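Local coordinates for prenyltransference for protein (Lavandula lanata, PDB 5HC7) that probably acts as a cis-prenyltransferase of the undecaprenyl diphosphate synthase family, condensing prenyl diphosphates such as dimethylallyl diphosphate, at residues His15-Ile20 / Asn202-Gln207; Leu59-Ala64 / His135-Val140. All coordinates share one frame; numbering follows the deposited sequence.

Contact 1: residues His15-Ile20 / Asn202-Gln207. With DST (dimethylallyl S-thiolodiphosphate), chain C.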
ATOM      1  N   HIS A  15      -1.475  15.880   4.465  1.00 29.95           N
ATOM      2  CA  HIS A  15      -2.403  14.828   4.943  1.00 30.42           C
ATOM      3  C   HIS A  15      -1.707  13.835   5.823  1.00 27.54           C
ATOM      4  O   HIS A  15      -0.704  13.199   5.425  1.00 27.25           O
ATOM      5  CB  HIS A  15      -3.058  14.169   3.703  1.00 30.58           C
ATOM      6  CG  HIS A  15      -4.057  13.115   4.004  1.00 29.23           C
ATOM      7  ND1 HIS A  15      -4.660  12.376   2.993  1.00 29.50           N
ATOM      8  CD2 HIS A  15      -4.522  12.614   5.181  1.00 27.96           C
ATOM      9  CE1 HIS A  15      -5.470  11.477   3.539  1.00 27.60           C
ATOM     10  NE2 HIS A  15      -5.410  11.599   4.861  1.00 28.91           N
ATOM     11  N   VAL A  16      -2.249  13.654   7.019  1.00 28.43           N
ATOM     12  CA  VAL A  16      -1.747  12.598   7.933  1.00 29.25           C
ATOM     13  C   VAL A  16      -2.906  11.627   8.176  1.00 28.74           C
ATOM     14  O   VAL A  16      -4.016  12.081   8.436  1.00 27.63           O
ATOM     15  CB  VAL A  16      -1.202  13.198   9.260  1.00 28.94           C
ATOM     16  CG1 VAL A  16      -0.784  12.119  10.253  1.00 31.33           C
ATOM     17  CG2 VAL A  16      -0.056  14.155   8.988  1.00 34.35           C
ATOM     18  N   ALA A  17      -2.622  10.303   8.066  1.00 28.01           N
ATOM     19  CA  ALA A  17      -3.598   9.264   8.339  1.00 27.74           C
ATOM     20  C   ALA A  17      -3.113   8.323   9.432  1.00 28.61           C
ATOM     21  O   ALA A  17      -1.934   8.029   9.516  1.00 27.05           O
ATOM     22  CB  ALA A  17      -3.923   8.504   7.066  1.00 27.60           C
ATOM     23  N   ILE A  18      -4.050   7.853  10.258  1.00 27.76           N
ATOM     24  CA  ILE A  18      -3.714   7.041  11.401  1.00 30.57           C
ATOM     25  C   ILE A  18      -4.507   5.759  11.431  1.00 30.40           C
ATOM     26  O   ILE A  18      -5.733   5.790  11.369  1.00 28.99           O
ATOM     27  CB  ILE A  18      -3.976   7.761  12.726  1.00 32.31           C
ATOM     28  CG1 ILE A  18      -3.201   9.059  12.793  1.00 35.61           C
ATOM     29  CG2 ILE A  18      -3.566   6.892  13.902  1.00 32.91           C
ATOM     30  CD1 ILE A  18      -3.476   9.841  14.059  1.00 38.81           C
ATOM     31  N   ILE A  19      -3.795   4.635  11.479  1.00 27.19           N
ATOM     32  CA  ILE A  19      -4.384   3.362  11.801  1.00 28.19           C
ATOM     33  C   ILE A  19      -4.291   3.144  13.300  1.00 31.72           C
ATOM     34  O   ILE A  19      -3.220   3.019  13.858  1.00 30.11           O
ATOM     35  CB  ILE A  19      -3.666   2.192  11.054  1.00 28.43           C
ATOM     36  CG1 ILE A  19      -3.704   2.433   9.539  1.00 30.01           C
ATOM     37  CG2 ILE A  19      -4.281   0.869  11.406  1.00 29.18           C
ATOM     38  CD1 ILE A  19      -2.934   1.446   8.667  1.00 30.93           C
ATOM     39  N   ILE A  20      -5.446   3.042  13.952  1.00 32.28           N
ATOM     40  CA  ILE A  20      -5.503   2.806  15.380  1.00 34.65           C
ATOM     41  C   ILE A  20      -5.509   1.272  15.568  1.00 35.43           C
ATOM     42  O   ILE A  20      -5.938   0.526  14.676  1.00 35.53           O
ATOM     43  CB  ILE A  20      -6.704   3.582  15.982  1.00 36.46           C
ATOM     44  CG1 ILE A  20      -8.019   3.021  15.471  1.00 36.19           C
ATOM     45  CG2 ILE A  20      -6.581   5.086  15.622  1.00 36.09           C
ATOM     46  CD1 ILE A  20      -9.278   3.677  15.978  1.00 40.02           C
ATOM     47  N   ASN A 202      -5.786  -3.539   4.792  1.00 26.25           N
ATOM     48  CA  ASN A 202      -6.839  -3.121   3.886  1.00 25.51           C
ATOM     49  C   ASN A 202      -7.365  -1.725   4.202  1.00 26.88           C
ATOM     50  O   ASN A 202      -8.564  -1.383   3.981  1.00 26.36           O
ATOM     51  CB  ASN A 202      -7.982  -4.151   3.743  1.00 28.65           C
ATOM     52  CG  ASN A 202      -8.938  -3.811   2.571  1.00 26.50           C
ATOM     53  OD1 ASN A 202      -8.508  -3.334   1.540  1.00 27.25           O
ATOM     54  ND2 ASN A 202     -10.242  -4.037   2.764  1.00 28.61           N
ATOM     55  N   PHE A 203      -6.441  -0.876   4.623  1.00 28.46           N
ATOM     56  CA  PHE A 203      -6.726   0.581   4.627  1.00 27.96           C
ATOM     57  C   PHE A 203      -6.546   1.120   3.207  1.00 27.81           C
ATOM     58  O   PHE A 203      -6.600   0.376   2.247  1.00 28.98           O
ATOM     59  CB  PHE A 203      -5.800   1.226   5.682  1.00 27.76           C
ATOM     60  CG  PHE A 203      -6.100   2.686   5.999  1.00 28.63           C
ATOM     61  CD1 PHE A 203      -7.384   3.208   5.956  1.00 30.81           C
ATOM     62  CD2 PHE A 203      -5.059   3.547   6.333  1.00 31.31           C
ATOM     63  CE1 PHE A 203      -7.651   4.527   6.235  1.00 30.16           C
ATOM     64  CE2 PHE A 203      -5.306   4.889   6.609  1.00 35.94           C
ATOM     65  CZ  PHE A 203      -6.625   5.365   6.586  1.00 33.94           C
ATOM     66  N   PHE A 204      -6.277   2.422   3.030  1.00 29.75           N
ATOM     67  CA  PHE A 204      -5.895   2.935   1.730  1.00 24.83           C
ATOM     68  C   PHE A 204      -4.892   2.061   1.039  1.00 25.54           C
ATOM     69  O   PHE A 204      -3.891   1.625   1.631  1.00 24.54           O
ATOM     70  CB  PHE A 204      -5.175   4.269   1.884  1.00 26.95           C
ATOM     71  CG  PHE A 204      -6.023   5.388   2.429  1.00 25.02           C
ATOM     72  CD1 PHE A 204      -7.361   5.536   2.045  1.00 28.03           C
ATOM     73  CD2 PHE A 204      -5.490   6.308   3.290  1.00 28.87           C
ATOM     74  CE1 PHE A 204      -8.153   6.578   2.536  1.00 29.92           C
ATOM     75  CE2 PHE A 204      -6.276   7.426   3.791  1.00 31.39           C
ATOM     76  CZ  PHE A 204      -7.614   7.569   3.385  1.00 31.72           C
ATOM     77  N   LEU A 205      -5.068   1.926  -0.277  1.00 24.31           N
ATOM     78  CA  LEU A 205      -4.110   1.284  -1.103  1.00 23.92           C
ATOM     79  C   LEU A 205      -3.716   2.229  -2.234  1.00 24.20           C
ATOM     80  O   LEU A 205      -2.524   2.615  -2.377  1.00 27.64           O
ATOM     81  CB  LEU A 205      -4.714  -0.050  -1.627  1.00 25.29           C
ATOM     82  CG  LEU A 205      -5.120  -1.137  -0.614  1.00 24.97           C
ATOM     83  CD1 LEU A 205      -5.853  -2.298  -1.275  1.00 25.91           C
ATOM     84  CD2 LEU A 205      -3.900  -1.669   0.139  1.00 27.94           C
ATOM     85  N   TRP A 206      -4.688   2.595  -3.078  1.00 26.93           N
ATOM     86  CA  TRP A 206      -4.441   3.544  -4.176  1.00 28.43           C
ATOM     87  C   TRP A 206      -3.729   4.800  -3.643  1.00 28.61           C
ATOM     88  O   TRP A 206      -2.847   5.344  -4.289  1.00 28.92           O
ATOM     89  CB  TRP A 206      -5.765   3.960  -4.827  1.00 30.50           C
ATOM     90  CG  TRP A 206      -5.603   5.129  -5.745  1.00 29.84           C
ATOM     91  CD1 TRP A 206      -5.584   6.455  -5.397  1.00 27.73           C
ATOM     92  CD2 TRP A 206      -5.431   5.078  -7.172  1.00 31.68           C
ATOM     93  NE1 TRP A 206      -5.393   7.228  -6.542  1.00 29.25           N
ATOM     94  CE2 TRP A 206      -5.257   6.408  -7.623  1.00 28.69           C
ATOM     95  CE3 TRP A 206      -5.354   4.030  -8.113  1.00 31.12           C
ATOM     96  CZ2 TRP A 206      -5.113   6.719  -8.963  1.00 30.25           C
ATOM     97  CZ3 TRP A 206      -5.109   4.352  -9.471  1.00 30.55           C
ATOM     98  CH2 TRP A 206      -5.013   5.677  -9.866  1.00 32.52           C
ATOM     99  N   GLN A 207      -4.106   5.222  -2.465  1.00 25.04           N
ATOM    100  CA  GLN A 207      -3.717   6.508  -1.934  1.00 28.79           C
ATOM    101  C   GLN A 207      -2.300   6.514  -1.376  1.00 29.48           C
ATOM    102  O   GLN A 207      -1.832   7.562  -0.992  1.00 27.69           O
ATOM    103  CB  GLN A 207      -4.677   6.954  -0.835  1.00 28.25           C
ATOM    104  CG  GLN A 207      -6.087   7.293  -1.321  1.00 28.07           C
ATOM    105  CD  GLN A 207      -7.031   6.107  -1.468  1.00 30.59           C
ATOM    106  OE1 GLN A 207      -6.663   4.917  -1.309  1.00 31.71           O
ATOM    107  NE2 GLN A 207      -8.295   6.431  -1.754  1.00 30.39           N
TER
HETATM  108  O4  DST C 402      -4.098  -6.167  12.624  1.00 53.35           O
HETATM  109  P1  DST C 402      -5.150  -6.683  11.574  1.00 50.26           P
HETATM  110  O6  DST C 402      -5.928  -7.865  11.968  1.00 65.65           O
HETATM  111  O5  DST C 402      -4.447  -6.967  10.042  1.00 46.97           O
HETATM  112  O2  DST C 402      -6.280  -5.533  11.521  1.00 71.24           O
HETATM  113  P3  DST C 402      -6.990  -4.681  12.766  1.00 70.40           P
HETATM  114  O8  DST C 402      -8.639  -4.804  12.489  1.00 76.03           O
HETATM  115  O7  DST C 402      -6.613  -5.008  14.190  1.00 56.48           O
HETATM  116  S9  DST C 402      -6.602  -2.705  12.143  1.00 62.37           S
HETATM  117  C10 DST C 402      -8.390  -2.684  11.639  1.00 63.73           C
HETATM  118  C11 DST C 402      -8.654  -1.344  11.146  1.00 64.09           C
HETATM  119  C12 DST C 402      -9.124  -0.440  12.281  1.00 63.79           C
HETATM  120  C13 DST C 402      -8.154   0.772  12.439  1.00 61.22           C
HETATM  121  C14 DST C 402     -10.497   0.094  11.917  1.00 66.29           C

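Contact 2: residues Leu59-Ala64 / His135-Val140. With DST (dimethylallyl S-thiolodiphosphate), chain C.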
ATOM      1  N   LEU A  59      -5.209  17.986   6.553  1.00 34.36           N
ATOM      2  CA  LEU A  59      -6.142  16.861   6.659  1.00 34.11           C
ATOM      3  C   LEU A  59      -5.586  15.788   7.560  1.00 29.74           C
ATOM      4  O   LEU A  59      -4.428  15.374   7.393  1.00 29.17           O
ATOM      5  CB  LEU A  59      -6.421  16.287   5.279  1.00 32.61           C
ATOM      6  CG  LEU A  59      -7.197  14.953   5.172  1.00 34.58           C
ATOM      7  CD1 LEU A  59      -8.590  15.043   5.729  1.00 33.36           C
ATOM      8  CD2 LEU A  59      -7.272  14.479   3.715  1.00 34.93           C
ATOM      9  N   LEU A  60      -6.377  15.440   8.569  1.00 29.12           N
ATOM     10  CA  LEU A  60      -6.186  14.236   9.383  1.00 31.21           C
ATOM     11  C   LEU A  60      -7.313  13.244   9.153  1.00 32.02           C
ATOM     12  O   LEU A  60      -8.530  13.585   9.310  1.00 31.42           O
ATOM     13  CB  LEU A  60      -6.233  14.560  10.855  1.00 29.83           C
ATOM     14  CG  LEU A  60      -5.849  13.466  11.858  1.00 32.31           C
ATOM     15  CD1 LEU A  60      -4.335  13.324  11.852  1.00 34.92           C
ATOM     16  CD2 LEU A  60      -6.321  13.894  13.237  1.00 32.12           C
ATOM     17  N   THR A  61      -6.885  12.017   8.851  1.00 32.36           N
ATOM     18  CA  THR A  61      -7.792  10.883   8.709  1.00 31.21           C
ATOM     19  C   THR A  61      -7.522   9.893   9.837  1.00 34.14           C
ATOM     20  O   THR A  61      -6.360   9.531  10.057  1.00 31.41           O
ATOM     21  CB  THR A  61      -7.602  10.161   7.383  1.00 30.58           C
ATOM     22  OG1 THR A  61      -7.823  11.069   6.302  1.00 33.19           O
ATOM     23  CG2 THR A  61      -8.618   8.956   7.266  1.00 33.92           C
ATOM     24  N   ILE A  62      -8.573   9.534  10.586  1.00 31.07           N
ATOM     25  CA  ILE A  62      -8.506   8.455  11.540  1.00 32.31           C
ATOM     26  C   ILE A  62      -9.359   7.308  11.026  1.00 34.90           C
ATOM     27  O   ILE A  62     -10.551   7.466  10.677  1.00 32.44           O
ATOM     28  CB  ILE A  62      -8.996   8.874  12.910  1.00 36.26           C
ATOM     29  CG1 ILE A  62      -8.066   9.975  13.480  1.00 34.73           C
ATOM     30  CG2 ILE A  62      -9.052   7.673  13.853  1.00 32.62           C
ATOM     31  CD1 ILE A  62      -8.581  10.578  14.802  1.00 37.58           C
ATOM     32  N   TRP A  63      -8.740   6.139  10.955  1.00 31.42           N
ATOM     33  CA  TRP A  63      -9.427   4.934  10.480  1.00 33.45           C
ATOM     34  C   TRP A  63      -9.974   4.248  11.687  1.00 30.88           C
ATOM     35  O   TRP A  63      -9.201   3.739  12.490  1.00 33.74           O
ATOM     36  CB  TRP A  63      -8.494   3.972   9.761  1.00 31.39           C
ATOM     37  CG  TRP A  63      -9.118   2.829   9.024  1.00 28.47           C
ATOM     38  CD1 TRP A  63     -10.352   2.788   8.343  1.00 29.34           C
ATOM     39  CD2 TRP A  63      -8.497   1.600   8.768  1.00 31.46           C
ATOM     40  NE1 TRP A  63     -10.491   1.603   7.697  1.00 30.92           N
ATOM     41  CE2 TRP A  63      -9.366   0.849   7.921  1.00 32.22           C
ATOM     42  CE3 TRP A  63      -7.267   1.067   9.115  1.00 31.41           C
ATOM     43  CZ2 TRP A  63      -9.035  -0.413   7.460  1.00 29.74           C
ATOM     44  CZ3 TRP A  63      -6.983  -0.207   8.714  1.00 32.95           C
ATOM     45  CH2 TRP A  63      -7.853  -0.923   7.869  1.00 28.66           C
ATOM     46  N   ALA A  64     -11.311   4.184  11.724  1.00 35.47           N
ATOM     47  CA  ALA A  64     -12.099   3.728  12.872  1.00 43.23           C
ATOM     48  C   ALA A  64     -12.671   2.338  12.647  1.00 43.24           C
ATOM     49  O   ALA A  64     -12.916   1.611  13.582  1.00 41.42           O
ATOM     50  CB  ALA A  64     -13.244   4.677  13.089  1.00 45.87           C
ATOM     51  N   HIS A 135      -9.418  19.908   7.790  1.00 33.05           N
ATOM     52  CA  HIS A 135     -10.340  18.778   7.471  1.00 35.36           C
ATOM     53  C   HIS A 135      -9.947  17.543   8.354  1.00 33.40           C
ATOM     54  O   HIS A 135      -8.762  17.234   8.519  1.00 36.84           O
ATOM     55  CB  HIS A 135     -10.192  18.502   5.977  1.00 32.19           C
ATOM     56  CG  HIS A 135     -11.323  17.771   5.336  1.00 33.57           C
ATOM     57  ND1 HIS A 135     -11.347  17.555   3.971  1.00 34.89           N
ATOM     58  CD2 HIS A 135     -12.485  17.264   5.816  1.00 34.97           C
ATOM     59  CE1 HIS A 135     -12.441  16.883   3.649  1.00 32.08           C
ATOM     60  NE2 HIS A 135     -13.162  16.719   4.744  1.00 33.95           N
ATOM     61  N   PHE A 136     -10.957  16.913   8.956  1.00 31.02           N
ATOM     62  CA  PHE A 136     -10.893  15.689   9.747  1.00 33.61           C
ATOM     63  C   PHE A 136     -11.829  14.685   9.088  1.00 35.21           C
ATOM     64  O   PHE A 136     -13.026  14.975   8.971  1.00 33.52           O
ATOM     65  CB  PHE A 136     -11.340  15.918  11.186  1.00 32.76           C
ATOM     66  CG  PHE A 136     -11.589  14.646  11.937  1.00 38.20           C
ATOM     67  CD1 PHE A 136     -10.680  13.577  11.868  1.00 35.97           C
ATOM     68  CD2 PHE A 136     -12.726  14.480  12.717  1.00 37.52           C
ATOM     69  CE1 PHE A 136     -10.926  12.385  12.519  1.00 33.59           C
ATOM     70  CE2 PHE A 136     -12.941  13.283  13.416  1.00 35.17           C
ATOM     71  CZ  PHE A 136     -12.036  12.233  13.315  1.00 35.70           C
ATOM     72  N   ILE A 137     -11.252  13.599   8.539  1.00 31.68           N
ATOM     73  CA  ILE A 137     -12.001  12.520   7.965  1.00 31.82           C
ATOM     74  C   ILE A 137     -11.988  11.333   8.925  1.00 34.46           C
ATOM     75  O   ILE A 137     -10.913  10.917   9.427  1.00 33.45           O
ATOM     76  CB  ILE A 137     -11.454  12.103   6.617  1.00 32.23           C
ATOM     77  CG1 ILE A 137     -11.833  13.138   5.561  1.00 32.69           C
ATOM     78  CG2 ILE A 137     -12.015  10.769   6.179  1.00 33.43           C
ATOM     79  CD1 ILE A 137     -11.096  12.991   4.249  1.00 35.54           C
ATOM     80  N   LEU A 138     -13.178  10.814   9.201  1.00 31.46           N
ATOM     81  CA  LEU A 138     -13.314   9.604   9.963  1.00 34.91           C
ATOM     82  C   LEU A 138     -13.643   8.579   8.941  1.00 35.66           C
ATOM     83  O   LEU A 138     -14.686   8.656   8.281  1.00 35.06           O
ATOM     84  CB  LEU A 138     -14.437   9.710  10.984  1.00 37.46           C
ATOM     85  CG  LEU A 138     -14.560   8.473  11.884  1.00 41.37           C
ATOM     86  CD1 LEU A 138     -13.357   8.235  12.791  1.00 41.34           C
ATOM     87  CD2 LEU A 138     -15.834   8.579  12.692  1.00 44.92           C
ATOM     88  N   ALA A 139     -12.760   7.619   8.804  1.00 33.22           N
ATOM     89  CA  ALA A 139     -12.950   6.537   7.854  1.00 33.23           C
ATOM     90  C   ALA A 139     -13.564   5.349   8.594  1.00 34.34           C
ATOM     91  O   ALA A 139     -12.947   4.725   9.454  1.00 35.55           O
ATOM     92  CB  ALA A 139     -11.637   6.137   7.174  1.00 33.50           C
ATOM     93  N   VAL A 140     -14.799   5.045   8.240  1.00 35.69           N
ATOM     94  CA  VAL A 140     -15.592   4.100   9.013  1.00 35.33           C
ATOM     95  C   VAL A 140     -16.328   3.172   8.013  1.00 36.45           C
ATOM     96  O   VAL A 140     -16.903   3.640   7.035  1.00 34.03           O
ATOM     97  CB  VAL A 140     -16.466   4.888  10.016  1.00 40.48           C
ATOM     98  CG1 VAL A 140     -17.372   5.883   9.303  1.00 45.32           C
ATOM     99  CG2 VAL A 140     -17.274   3.930  10.841  1.00 45.72           C
TER
HETATM  100  O4  DST C 402      -4.098  -6.167  12.624  1.00 53.35           O
HETATM  101  P1  DST C 402      -5.150  -6.683  11.574  1.00 50.26           P
HETATM  102  O6  DST C 402      -5.928  -7.865  11.968  1.00 65.65           O
HETATM  103  O5  DST C 402      -4.447  -6.967  10.042  1.00 46.97           O
HETATM  104  O2  DST C 402      -6.280  -5.533  11.521  1.00 71.24           O
HETATM  105  P3  DST C 402      -6.990  -4.681  12.766  1.00 70.40           P
HETATM  106  O8  DST C 402      -8.639  -4.804  12.489  1.00 76.03           O
HETATM  107  O7  DST C 402      -6.613  -5.008  14.190  1.00 56.48           O
HETATM  108  S9  DST C 402      -6.602  -2.705  12.143  1.00 62.37           S
HETATM  109  C10 DST C 402      -8.390  -2.684  11.639  1.00 63.73           C
HETATM  110  C11 DST C 402      -8.654  -1.344  11.146  1.00 64.09           C
HETATM  111  C12 DST C 402      -9.124  -0.440  12.281  1.00 63.79           C
HETATM  112  C13 DST C 402      -8.154   0.772  12.439  1.00 61.22           C
HETATM  113  C14 DST C 402     -10.497   0.094  11.917  1.00 66.29           C

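Contact 1: residues His15-Ile20 / Asn202-Gln207
Strand 15-19, a central strand of the parallel sheet, is covered on the side of His15, Ala17 and Ile19 by Phe203 and Phe204, two consecutive rings from the loop between strands 190-194 and 212-216. No hydrogen bond joins the two segments; the contact is apolar and wholly buried. The closest approach is made by Ile19, whose CG1 lies 3.7 Å from Phe203 CD2, while its CD1 continues toward the base of the side chain, 3.8 Å from the same CD2. CG1 stands beside the backbone N (chi1 -57°) and the chain is extended beyond it, which sends the ethyl branch to the ring and leaves CG2 to face the bound dimethylallyl S-thiolodiphosphate, 4.0 Å from its C13. Exchanging Ile19 for an alanine would probably open a gap beside Phe203 and take away part of the wall against the prenyl methyl. In this sheet, consistent with the undecaprenyl diphosphate synthase family, strand alternation brings Ala17 to the same face, and its small CB meets the edge of Phe203 in the ring plane, 3.9 Å from CE2. The same Ala17 CB is 4.2 Å from Phe204 CE2, at the edge of that ring. The two phenylalanines pack on each other, with Phe204 CD2 lying 3.5 Å above the Phe203 plane, toward its rim. Farther along the strand, His15 CE1 comes to 4.1 Å from Phe204 CE2, while NE2 of the imidazole is hydrogen-bonded to Thr61 OG1. Beyond the rings, Trp206 makes a cation-pi contact with Arg145 of the second subunit.

Contact 2: residues Leu59-Ala64 / His135-Val140
Leu59 and Ile137 angle their side chains across each other on one face of the sheet, their CD1 methyls meeting at 3.6 Å. The Leu59 branch also reaches the base of His135, whose ring has Ile137 CG1 above one face and whose NE2 is hydrogen-bonded to Ser105 OG. Next on this face Thr61 lies alongside Ile137, both beta-branched and suited to a strand. Thr61 sets CG2 opposite the backbone N, near Ile137 CG2 at 4.0 Å. Trp63 follows: the edge of its ring, at CD1, faces Ala139 O at 3.4 Å, beside the small Ala139 CB, and one ring face receives C11 of the prenyl ligand, 3.2 Å above its plane, offset toward the rim. On the other face Ile62 lies aslant Phe136, CD1 to CE1 3.7 Å, and Leu138 CD1 reaches Ala64 CB. Between the faces, five backbone hydrogen bonds join the parallel strands, the straightest being Ala139 N to Ile62 O and Ala64 N to Ala139 O (both 169°). The facing N-H and C=O groups of the two strands are thus paired, which lets mostly apolar side chains pack on both faces, with Trp63 offering a nonpolar surface to the prenyl carbons.

Contact 1 and contact 2 lie about 9 Å apart, centre to centre, in the same parallel sheet, where strands 15-19 and 59-65 are neighbours and strand 135-140 flanks the latter. Along the chain contact 2 is nested inside the loop that contact 1 closes: 15-20, 59-64, 135-140, then 202-207. They touch directly, Val16 N lying 2.8 Å from Leu59 O as a probable hydrogen bond, and the ring of Phe203, lying over strand 15-19, stacks on the indole of Trp63 from the next strand. Both contacts reach the ligand through the C-terminal ends of 15-20 and 59-64, consistent with a substrate pocket at that edge of the sheet, while Arg193, Arg199, Asn69 and Ser201 hydrogen-bond the ligand.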